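Local coordinates for Glyoxalase/bleomycin resistance protein/dioxygenase (Nocardioides sp., PDB 4MYM) that is of undetermined function but belongs to the glyoxalase, bleomycin resistance protein and dioxygenase superfamily, whose members are often metal-dependent enzymes or antibiotic-binding proteins, at residues E42-V45 with E46-T50; A78-I81 with R82-T85; I111-A114 with Y115-R119; P142-C145 with G146-W149. One frame throughout, in Å; residues are numbered along the deposited sequence.

Contact 1 (E42-V45 with E46-T50); sequences EASV and EFYTT
Glu46 sends its backbone N-H to Glu42 O, 3.0 Å away, while its CB lies over the carbonyl oxygens of Glu42 and Ala43. Phe47 repeats the pattern, N to Ala43 O, with CB 3.5 Å from Ser44 O. The Phe47 ring points outward from the first turn, its CD1 over one face of the Tyr48 ring near the rim. Tyr48 N bonds to Ser44 O at 3.1 Å, and the ring swings back beside the same residue: Tyr48 CD2 reaches Ser44 O obliquely at 2.9 Å, and Tyr48 CE2 is 4.0 Å from Ser44 CB. Thr49 grips Val45 O twice. Thr49 OG1 donates to Val45 O at 2.7 Å, from the opposite face of the carbonyl plane to Thr49 N, because chi1 of 54° sets the hydroxyl between backbone N and carbonyl carbon; Thr49 CG2 is then left 4.2 Å from Val45 CG1. Thr50 does the same to Glu46 O, with Thr50 OG1 at 2.7 Å. Ser44, Val45 and Tyr48 face strand 72-77, through Leu75. This is the amphipathic helix packed on the first four-stranded sheet, as in the βαβββ modules of the glyoxalase fold.

Contact 2 (A78-I81 with R82-T85); sequences AQLI and RETT
Arg82 curls back over the turn formed by Ala78 and Gln79. Its CB sits 3.5 Å from Gln79 O and its CG 3.7 Å from Ala78 O, the oxygen that also takes the Arg82 N-H. A bend at chi3 (-58°) then returns the guanidinium along the helix, so that Gln79 CA lies over one of its faces, toward the rim. Arg82 NH1 packs on Ala78 CB and Arg82 NH2 comes within 3.6 Å of Gln79 CA; the hydrogen bond of NH1 goes to Ala89 O, in the loop after the helix. At the next position, Glu83 CG rests against Gln79 O at 3.2 Å, and its OE2 receives a weak bond from Gln79 NE2 at 3.4 Å, the amide and carboxylate planes being almost perpendicular (87°). The last turn is closed by two threonines. Thr84 OG1 and N both donate to Leu80 O, and Thr85 OG1 and N to Ile81 O, each pair from opposite faces of the carbonyl; both hydroxyl bonds measure 2.6 Å. Ile81 and Thr85 lie alongside each other, pointing the same way. Helix 78-85 follows directly on strand 72-77, packs Ile81 and both threonines on Trp76, and meets Phe148, Trp134 and Tyr140 of the second subunit.

Contact 3 (I111-A114 with Y115-R119); sequences IDTA and YERLR
Leu118 against Ala114 O and Tyr115 against Ile111 O make the closer-packed side of this helix. Leu118 N makes the shortest backbone bond across the two turns, 2.8 Å to Ala114 O, and Leu118 CB and CG cover the same oxygen from 3.3 and 3.4 Å. Tyr115 N donates to Ile111 O at 2.9 Å, and Tyr115 CB rests against both that oxygen and Asp112 O, which stands at the edge of the phenol ring. With CG opposite the backbone N (chi1 171°), the ring swings clear of Ile111 and Asp112 to meet Phe125. Asp112 forms a salt bridge with Arg137 of strand 136-142. Ile111, Ala114 and Leu118 all touch Tyr151 of strand 147-154, so this helix covers the second four-stranded sheet; strand 99-104, this helix and the three strands that follow form a βαβββ module, as in the glyoxalase superfamily. The outward side is thinner, with Thr113, Glu116 and Arg117 exposed to solvent. Thr113 and Arg117 run side by side, the methyl Thr113 CG2 at the edge of the guanidinium, in its plane, and 3.8 Å from Arg117 NE. Glu116 has CG 3.4 Å from Asp112 O, but its carboxylate turns on to Arg119, Glu116 OE1 forming a salt bridge with Arg119 NH1 at 3.3 Å.

Contact 4 (P142-C145 with G146-W149); sequences PGPC and GEFW
Gly143 CA lies over one face of the Glu147 carboxylate, 3.3 Å from Glu147 OE2, and the same carboxylate meets the Trp149 indole at its edge. Glu147 OE2 sits in the ring plane and takes the Trp149 NE1 proton at 3.0 Å through its anti lone pair, while the stacking of this indole is with Phe141. Glu147 OE1 uses its syn lone pair, on the side of the other oxygen, to accept the Cys145 N-H at 2.9 Å, a rather bent bond (134°), and also approaches Cys145 CB. CG between the backbone N and the carbonyl carbon (chi1 87°) and a bend at chi2 (-76°) fold the acid back into the turn. With OE2 also probably hydrogen-bonded to Tyr48 OH of helix 41-51, this buried carboxylate is held at both oxygens. The segment is the hairpin between strands 136-142 and 147-154: Pro142 and Phe148 form an antiparallel non-hydrogen-bonded pair, CA atoms 4.1 Å apart, and Gly143 N donates to Glu147 O at 2.9 Å. Gly146 takes a positive phi, a conformation that favours glycine. Across the loop a water accepts from Gly146 N and donates to Gly143 O. Phe148 and Trp149 reach Val87 and Ile31 of the second subunit.

All four contacts are local and lie in series along the chain, so none nests in or crosses another. Contact 1 closes turns of helix 41-51, on the first sheet; contact 2 closes those of helix 78-85, directly after strand 72-77 of that sheet. Contact 3 lies in helix 108-120 on the second sheet, and contact 4 closes the hairpin joining two of its strands. Contacts 2 and 3, with centres about 36 Å apart, lie on opposite sides of the chain's centre. Contacts 1 and 4 touch, Ser44 meeting Cys145 and Phe47 meeting Pro144, which joins the two halves. Contacts 2 and 4 both reach the second subunit.

Contact 1 (E42-V45 with E46-T50)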
loop_
_atom_site.group_PDB
_atom_site.type_symbol
_atom_site.label_atom_id
_atom_site.label_comp_id
_atom_site.label_asym_id
_atom_site.label_seq_id
_atom_site.Cartn_x
_atom_site.Cartn_y
_atom_site.Cartn_z
ATOM N N GLU A 42 -15.587 11.382 -1.071
ATOM C CA GLU A 42 -16.852 10.757 -0.669
ATOM C C GLU A 42 -17.218 9.544 -1.518
ATOM O O GLU A 42 -17.733 8.568 -0.994
ATOM C CB GLU A 42 -18.002 11.778 -0.612
ATOM C CG GLU A 42 -17.817 12.844 0.464
ATOM C CD GLU A 42 -17.344 12.282 1.796
ATOM O OE1 GLU A 42 -17.929 11.283 2.267
ATOM O OE2 GLU A 42 -16.377 12.830 2.372
ATOM N N ALA A 43 -16.922 9.590 -2.812
ATOM C CA ALA A 43 -17.152 8.438 -3.687
ATOM C C ALA A 43 -16.202 7.284 -3.330
ATOM O O ALA A 43 -16.603 6.116 -3.329
ATOM C CB ALA A 43 -16.997 8.836 -5.150
ATOM N N SER A 44 -14.951 7.615 -3.018
ATOM C CA SER A 44 -13.996 6.620 -2.541
ATOM C C SER A 44 -14.458 6.004 -1.228
ATOM O O SER A 44 -14.494 4.799 -1.109
ATOM C CB SER A 44 -12.593 7.228 -2.386
ATOM O OG SER A 44 -11.999 7.444 -3.652
ATOM N N VAL A 45 -14.842 6.824 -0.256
ATOM C CA VAL A 45 -15.333 6.299 1.021
ATOM C C VAL A 45 -16.508 5.327 0.778
ATOM O O VAL A 45 -16.552 4.254 1.359
ATOM C CB VAL A 45 -15.746 7.437 1.995
ATOM C CG1 VAL A 45 -16.569 6.912 3.168
ATOM C CG2 VAL A 45 -14.516 8.185 2.496
ATOM N N GLU A 46 -17.429 5.702 -0.099
ATOM C CA GLU A 46 -18.572 4.846 -0.440
ATOM C C GLU A 46 -18.135 3.470 -0.978
ATOM O O GLU A 46 -18.675 2.432 -0.576
ATOM C CB GLU A 46 -19.463 5.574 -1.457
ATOM C CG GLU A 46 -20.679 4.797 -1.949
ATOM C CD GLU A 46 -21.722 4.538 -0.868
ATOM O OE1 GLU A 46 -21.641 5.135 0.241
ATOM O OE2 GLU A 46 -22.641 3.724 -1.135
ATOM N N PHE A 47 -17.138 3.464 -1.858
ATOM C CA PHE A 47 -16.616 2.218 -2.439
ATOM C C PHE A 47 -16.032 1.274 -1.379
ATOM O O PHE A 47 -16.433 0.113 -1.280
ATOM C CB PHE A 47 -15.566 2.546 -3.517
ATOM C CG PHE A 47 -14.947 1.334 -4.171
ATOM C CD1 PHE A 47 -13.852 0.705 -3.609
ATOM C CD2 PHE A 47 -15.457 0.832 -5.372
ATOM C CE1 PHE A 47 -13.280 -0.410 -4.202
ATOM C CE2 PHE A 47 -14.889 -0.281 -5.974
ATOM C CZ PHE A 47 -13.793 -0.903 -5.390
ATOM N N TYR A 48 -15.100 1.765 -0.556
ATOM C CA TYR A 48 -14.397 0.865 0.365
ATOM C C TYR A 48 -15.276 0.361 1.490
ATOM O O TYR A 48 -15.101 -0.778 1.936
ATOM C CB TYR A 48 -13.107 1.496 0.912
ATOM C CG TYR A 48 -12.183 1.866 -0.220
ATOM C CD1 TYR A 48 -11.425 0.894 -0.884
ATOM C CD2 TYR A 48 -12.127 3.178 -0.679
ATOM C CE1 TYR A 48 -10.608 1.238 -1.956
ATOM C CE2 TYR A 48 -11.318 3.532 -1.739
ATOM C CZ TYR A 48 -10.572 2.569 -2.373
ATOM O OH TYR A 48 -9.788 2.966 -3.417
ATOM N N THR A 49 -16.211 1.203 1.936
ATOM C CA THR A 49 -17.163 0.825 2.977
ATOM C C THR A 49 -18.217 -0.159 2.458
ATOM O O THR A 49 -18.336 -1.268 2.972
ATOM C CB THR A 49 -17.874 2.049 3.584
ATOM O OG1 THR A 49 -18.484 2.830 2.546
ATOM C CG2 THR A 49 -16.878 2.918 4.338
ATOM N N THR A 50 -18.967 0.232 1.434
ATOM C CA THR A 50 -20.108 -0.595 0.994
ATOM C C THR A 50 -19.697 -1.820 0.172
ATOM O O THR A 50 -20.320 -2.874 0.294
ATOM C CB THR A 50 -21.140 0.219 0.201
ATOM O OG1 THR A 50 -20.596 0.547 -1.075
ATOM C CG2 THR A 50 -21.520 1.492 0.956
#

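Contact 2 (A78-I81 with R82-T85)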
loop_
_atom_site.group_PDB
_atom_site.type_symbol
_atom_site.label_atom_id
_atom_site.label_comp_id
_atom_site.label_asym_id
_atom_site.label_seq_id
_atom_site.Cartn_x
_atom_site.Cartn_y
_atom_site.Cartn_z
ATOM N N ALA A 78 -5.955 14.627 -3.325
ATOM C CA ALA A 78 -4.729 15.063 -4.001
ATOM C C ALA A 78 -4.457 16.568 -3.861
ATOM O O ALA A 78 -3.314 16.979 -3.657
ATOM C CB ALA A 78 -4.777 14.689 -5.484
ATOM N N GLN A 79 -5.498 17.380 -4.013
ATOM C CA GLN A 79 -5.345 18.839 -3.904
ATOM C C GLN A 79 -4.876 19.239 -2.502
ATOM O O GLN A 79 -3.940 20.037 -2.361
ATOM C CB GLN A 79 -6.655 19.552 -4.256
ATOM C CG GLN A 79 -6.533 21.066 -4.376
ATOM C CD GLN A 79 -7.758 21.721 -5.019
ATOM O OE1 GLN A 79 -8.460 21.114 -5.838
ATOM N NE2 GLN A 79 -8.010 22.973 -4.658
ATOM N N LEU A 80 -5.505 18.663 -1.478
ATOM C CA LEU A 80 -5.085 18.905 -0.087
ATOM C C LEU A 80 -3.647 18.493 0.223
ATOM O O LEU A 80 -2.934 19.210 0.944
ATOM C CB LEU A 80 -6.034 18.242 0.919
ATOM C CG LEU A 80 -7.065 19.156 1.598
ATOM C CD1 LEU A 80 -7.690 18.419 2.756
ATOM C CD2 LEU A 80 -6.470 20.462 2.112
ATOM N N ILE A 81 -3.220 17.347 -0.306
ATOM C CA ILE A 81 -1.825 16.919 -0.171
ATOM C C ILE A 81 -0.895 17.992 -0.740
ATOM O O ILE A 81 0.062 18.404 -0.081
ATOM C CB ILE A 81 -1.550 15.589 -0.897
ATOM C CG1 ILE A 81 -2.308 14.437 -0.209
ATOM C CG2 ILE A 81 -0.052 15.275 -0.921
ATOM C CD1 ILE A 81 -2.358 13.172 -1.043
ATOM N N ARG A 82 -1.181 18.446 -1.959
ATOM C CA ARG A 82 -0.352 19.477 -2.596
ATOM C C ARG A 82 -0.307 20.733 -1.728
ATOM O O ARG A 82 0.772 21.243 -1.427
ATOM C CB ARG A 82 -0.840 19.807 -4.022
ATOM C CG ARG A 82 -0.420 18.787 -5.082
ATOM C CD ARG A 82 -0.595 19.271 -6.526
ATOM N NE ARG A 82 -1.983 19.637 -6.812
ATOM C CZ ARG A 82 -2.988 18.772 -7.010
ATOM N NH1 ARG A 82 -2.786 17.453 -6.955
ATOM N NH2 ARG A 82 -4.223 19.234 -7.252
ATOM N N GLU A 83 -1.473 21.186 -1.291
ATOM C CA GLU A 83 -1.585 22.447 -0.569
ATOM C C GLU A 83 -0.944 22.413 0.821
ATOM O O GLU A 83 -0.396 23.418 1.270
ATOM C CB GLU A 83 -3.052 22.845 -0.455
ATOM C CG GLU A 83 -3.678 23.193 -1.800
ATOM C CD GLU A 83 -5.159 23.506 -1.710
ATOM O OE1 GLU A 83 -5.847 23.002 -0.791
ATOM O OE2 GLU A 83 -5.647 24.253 -2.584
ATOM N N THR A 84 -0.996 21.264 1.498
ATOM C CA THR A 84 -0.559 21.202 2.896
ATOM C C THR A 84 0.847 20.680 3.054
ATOM O O THR A 84 1.475 20.958 4.070
ATOM C CB THR A 84 -1.458 20.295 3.749
ATOM O OG1 THR A 84 -1.509 18.994 3.163
ATOM C CG2 THR A 84 -2.854 20.861 3.866
ATOM N N THR A 85 1.324 19.877 2.099
ATOM C CA THR A 85 2.648 19.272 2.198
ATOM C C THR A 85 3.594 19.685 1.089
ATOM O O THR A 85 4.785 19.467 1.208
ATOM C CB THR A 85 2.601 17.719 2.158
ATOM O OG1 THR A 85 2.154 17.275 0.870
ATOM C CG2 THR A 85 1.695 17.170 3.258
#

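Contact 3 (I111-A114 with Y115-R119)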
loop_
_atom_site.group_PDB
_atom_site.type_symbol
_atom_site.label_atom_id
_atom_site.label_comp_id
_atom_site.label_asym_id
_atom_site.label_seq_id
_atom_site.Cartn_x
_atom_site.Cartn_y
_atom_site.Cartn_z
ATOM N N ILE A 111 -11.127 -18.151 -3.705
ATOM C CA ILE A 111 -11.051 -17.097 -4.739
ATOM C C ILE A 111 -12.376 -17.018 -5.518
ATOM O O ILE A 111 -12.978 -15.953 -5.631
ATOM C CB ILE A 111 -9.849 -17.326 -5.686
ATOM C CG1 ILE A 111 -8.531 -17.233 -4.916
ATOM C CG2 ILE A 111 -9.853 -16.341 -6.859
ATOM C CD1 ILE A 111 -8.202 -15.861 -4.335
ATOM N N ASP A 112 -12.872 -18.160 -5.980
ATOM C CA ASP A 112 -14.120 -18.172 -6.745
ATOM C C ASP A 112 -15.300 -17.716 -5.904
ATOM O O ASP A 112 -16.176 -17.035 -6.400
ATOM C CB ASP A 112 -14.375 -19.553 -7.350
ATOM C CG ASP A 112 -13.278 -19.979 -8.302
ATOM O OD1 ASP A 112 -12.178 -20.331 -7.833
ATOM O OD2 ASP A 112 -13.502 -19.970 -9.536
ATOM N N THR A 113 -15.318 -18.072 -4.617
ATOM C CA THR A 113 -16.353 -17.603 -3.711
ATOM C C THR A 113 -16.300 -16.094 -3.520
ATOM O O THR A 113 -17.328 -15.404 -3.565
ATOM C CB THR A 113 -16.224 -18.278 -2.314
ATOM O OG1 THR A 113 -16.459 -19.680 -2.450
ATOM C CG2 THR A 113 -17.236 -17.733 -1.371
ATOM N N ALA A 114 -15.107 -15.572 -3.271
ATOM C CA ALA A 114 -14.947 -14.120 -3.105
ATOM C C ALA A 114 -15.390 -13.370 -4.371
ATOM O O ALA A 114 -16.073 -12.352 -4.287
ATOM C CB ALA A 114 -13.498 -13.788 -2.765
ATOM N N TYR A 115 -15.001 -13.894 -5.526
ATOM C CA TYR A 115 -15.379 -13.340 -6.833
ATOM C C TYR A 115 -16.899 -13.164 -6.953
ATOM O O TYR A 115 -17.401 -12.070 -7.261
ATOM C CB TYR A 115 -14.833 -14.250 -7.934
ATOM C CG TYR A 115 -15.317 -13.934 -9.328
ATOM C CD1 TYR A 115 -14.856 -12.807 -10.003
ATOM C CD2 TYR A 115 -16.245 -14.757 -9.981
ATOM C CE1 TYR A 115 -15.286 -12.508 -11.284
ATOM C CE2 TYR A 115 -16.679 -14.465 -11.274
ATOM C CZ TYR A 115 -16.191 -13.344 -11.924
ATOM O OH TYR A 115 -16.613 -13.018 -13.203
ATOM N N GLU A 116 -17.649 -14.224 -6.651
ATOM C CA GLU A 116 -19.109 -14.138 -6.745
ATOM C C GLU A 116 -19.713 -13.143 -5.741
ATOM O O GLU A 116 -20.608 -12.383 -6.106
ATOM C CB GLU A 116 -19.755 -15.532 -6.618
ATOM C CG GLU A 116 -19.325 -16.528 -7.690
ATOM C CD GLU A 116 -19.683 -16.120 -9.128
ATOM O OE1 GLU A 116 -20.442 -15.150 -9.326
ATOM O OE2 GLU A 116 -19.204 -16.787 -10.077
ATOM N N ARG A 117 -19.209 -13.103 -4.504
ATOM C CA ARG A 117 -19.730 -12.172 -3.502
ATOM C C ARG A 117 -19.428 -10.730 -3.911
ATOM O O ARG A 117 -20.291 -9.855 -3.838
ATOM C CB ARG A 117 -19.135 -12.447 -2.102
ATOM C CG ARG A 117 -19.560 -13.780 -1.495
ATOM C CD ARG A 117 -19.053 -13.997 -0.067
ATOM N NE ARG A 117 -19.500 -15.290 0.489
ATOM C CZ ARG A 117 -20.557 -15.482 1.291
ATOM N NH1 ARG A 117 -21.334 -14.468 1.681
ATOM N NH2 ARG A 117 -20.844 -16.709 1.721
ATOM N N LEU A 118 -18.203 -10.493 -4.364
ATOM C CA LEU A 118 -17.791 -9.137 -4.741
ATOM C C LEU A 118 -18.522 -8.673 -5.999
ATOM O O LEU A 118 -18.989 -7.537 -6.084
ATOM C CB LEU A 118 -16.275 -9.080 -4.940
ATOM C CG LEU A 118 -15.446 -9.097 -3.647
ATOM C CD1 LEU A 118 -13.970 -9.245 -3.963
ATOM C CD2 LEU A 118 -15.676 -7.826 -2.846
ATOM N N ARG A 119 -18.637 -9.570 -6.964
ATOM C CA ARG A 119 -19.319 -9.252 -8.209
ATOM C C ARG A 119 -20.767 -8.885 -7.941
ATOM O O ARG A 119 -21.293 -7.946 -8.534
ATOM C CB ARG A 119 -19.231 -10.439 -9.167
ATOM C CG ARG A 119 -19.737 -10.119 -10.549
ATOM C CD ARG A 119 -19.172 -11.102 -11.550
ATOM N NE ARG A 119 -20.102 -11.313 -12.653
ATOM C CZ ARG A 119 -20.738 -12.454 -12.920
ATOM N NH1 ARG A 119 -20.562 -13.544 -12.172
ATOM N NH2 ARG A 119 -21.557 -12.507 -13.960
#

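Contact 4 (P142-C145 with G146-W149)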
loop_
_atom_site.group_PDB
_atom_site.type_symbol
_atom_site.label_atom_id
_atom_site.label_comp_id
_atom_site.label_asym_id
_atom_site.label_seq_id
_atom_site.Cartn_x
_atom_site.Cartn_y
_atom_site.Cartn_z
ATOM N N PRO A 142 -10.248 -2.946 -10.412
ATOM C CA PRO A 142 -9.879 -1.560 -10.147
ATOM C C PRO A 142 -10.628 -0.969 -8.954
ATOM O O PRO A 142 -11.784 -1.316 -8.697
ATOM C CB PRO A 142 -10.313 -0.835 -11.425
ATOM C CG PRO A 142 -11.510 -1.597 -11.882
ATOM C CD PRO A 142 -11.257 -3.033 -11.497
ATOM N N GLY A 143 -9.955 -0.098 -8.213
ATOM C CA GLY A 143 -10.624 0.751 -7.232
ATOM C C GLY A 143 -10.654 2.181 -7.762
ATOM O O GLY A 143 -10.117 2.456 -8.833
ATOM N N PRO A 144 -11.288 3.095 -7.018
ATOM C CA PRO A 144 -11.494 4.474 -7.468
ATOM C C PRO A 144 -10.283 5.427 -7.303
ATOM O O PRO A 144 -10.383 6.600 -7.675
ATOM C CB PRO A 144 -12.672 4.949 -6.610
ATOM C CG PRO A 144 -12.628 4.105 -5.370
ATOM C CD PRO A 144 -12.015 2.789 -5.767
ATOM N N CYS A 145 -9.167 4.949 -6.758
ATOM C CA CYS A 145 -8.002 5.807 -6.533
ATOM C C CYS A 145 -6.797 5.411 -7.383
ATOM O O CYS A 145 -5.637 5.559 -6.954
ATOM C CB CYS A 145 -7.638 5.794 -5.043
ATOM S SG CYS A 145 -8.903 6.529 -3.993
ATOM N N GLY A 146 -7.063 4.919 -8.595
ATOM C CA GLY A 146 -6.005 4.493 -9.497
ATOM C C GLY A 146 -5.409 3.141 -9.178
ATOM O O GLY A 146 -4.633 2.608 -9.952
ATOM N N GLU A 147 -5.735 2.583 -8.019
ATOM C CA GLU A 147 -5.182 1.300 -7.649
ATOM C C GLU A 147 -6.001 0.183 -8.287
ATOM O O GLU A 147 -7.164 0.385 -8.684
ATOM C CB GLU A 147 -5.172 1.123 -6.124
ATOM C CG GLU A 147 -6.447 0.565 -5.504
ATOM C CD GLU A 147 -7.593 1.560 -5.400
ATOM O OE1 GLU A 147 -7.554 2.648 -6.021
ATOM O OE2 GLU A 147 -8.554 1.243 -4.669
ATOM N N PHE A 148 -5.389 -0.989 -8.354
ATOM C CA PHE A 148 -6.156 -2.223 -8.484
ATOM C C PHE A 148 -5.866 -3.157 -7.330
ATOM O O PHE A 148 -4.823 -3.057 -6.673
ATOM C CB PHE A 148 -5.951 -2.921 -9.836
ATOM C CG PHE A 148 -4.570 -3.461 -10.096
ATOM C CD1 PHE A 148 -3.478 -2.615 -10.303
ATOM C CD2 PHE A 148 -4.372 -4.827 -10.243
ATOM C CE1 PHE A 148 -2.223 -3.133 -10.599
ATOM C CE2 PHE A 148 -3.123 -5.345 -10.523
ATOM C CZ PHE A 148 -2.049 -4.502 -10.719
ATOM N N TRP A 149 -6.812 -4.057 -7.116
ATOM C CA TRP A 149 -6.770 -5.073 -6.067
ATOM C C TRP A 149 -6.597 -6.456 -6.666
ATOM O O TRP A 149 -7.139 -6.760 -7.743
ATOM C CB TRP A 149 -8.070 -5.042 -5.272
ATOM C CG TRP A 149 -8.257 -3.796 -4.435
ATOM C CD1 TRP A 149 -8.510 -2.528 -4.882
ATOM C CD2 TRP A 149 -8.229 -3.714 -3.006
ATOM N NE1 TRP A 149 -8.629 -1.660 -3.819
ATOM C CE2 TRP A 149 -8.457 -2.361 -2.656
ATOM C CE3 TRP A 149 -8.027 -4.653 -1.986
ATOM C CZ2 TRP A 149 -8.490 -1.925 -1.319
ATOM C CZ3 TRP A 149 -8.052 -4.225 -0.676
ATOM C CH2 TRP A 149 -8.282 -2.870 -0.351
HETATM O O HOH W 1 -9.207 5.009 -10.492
#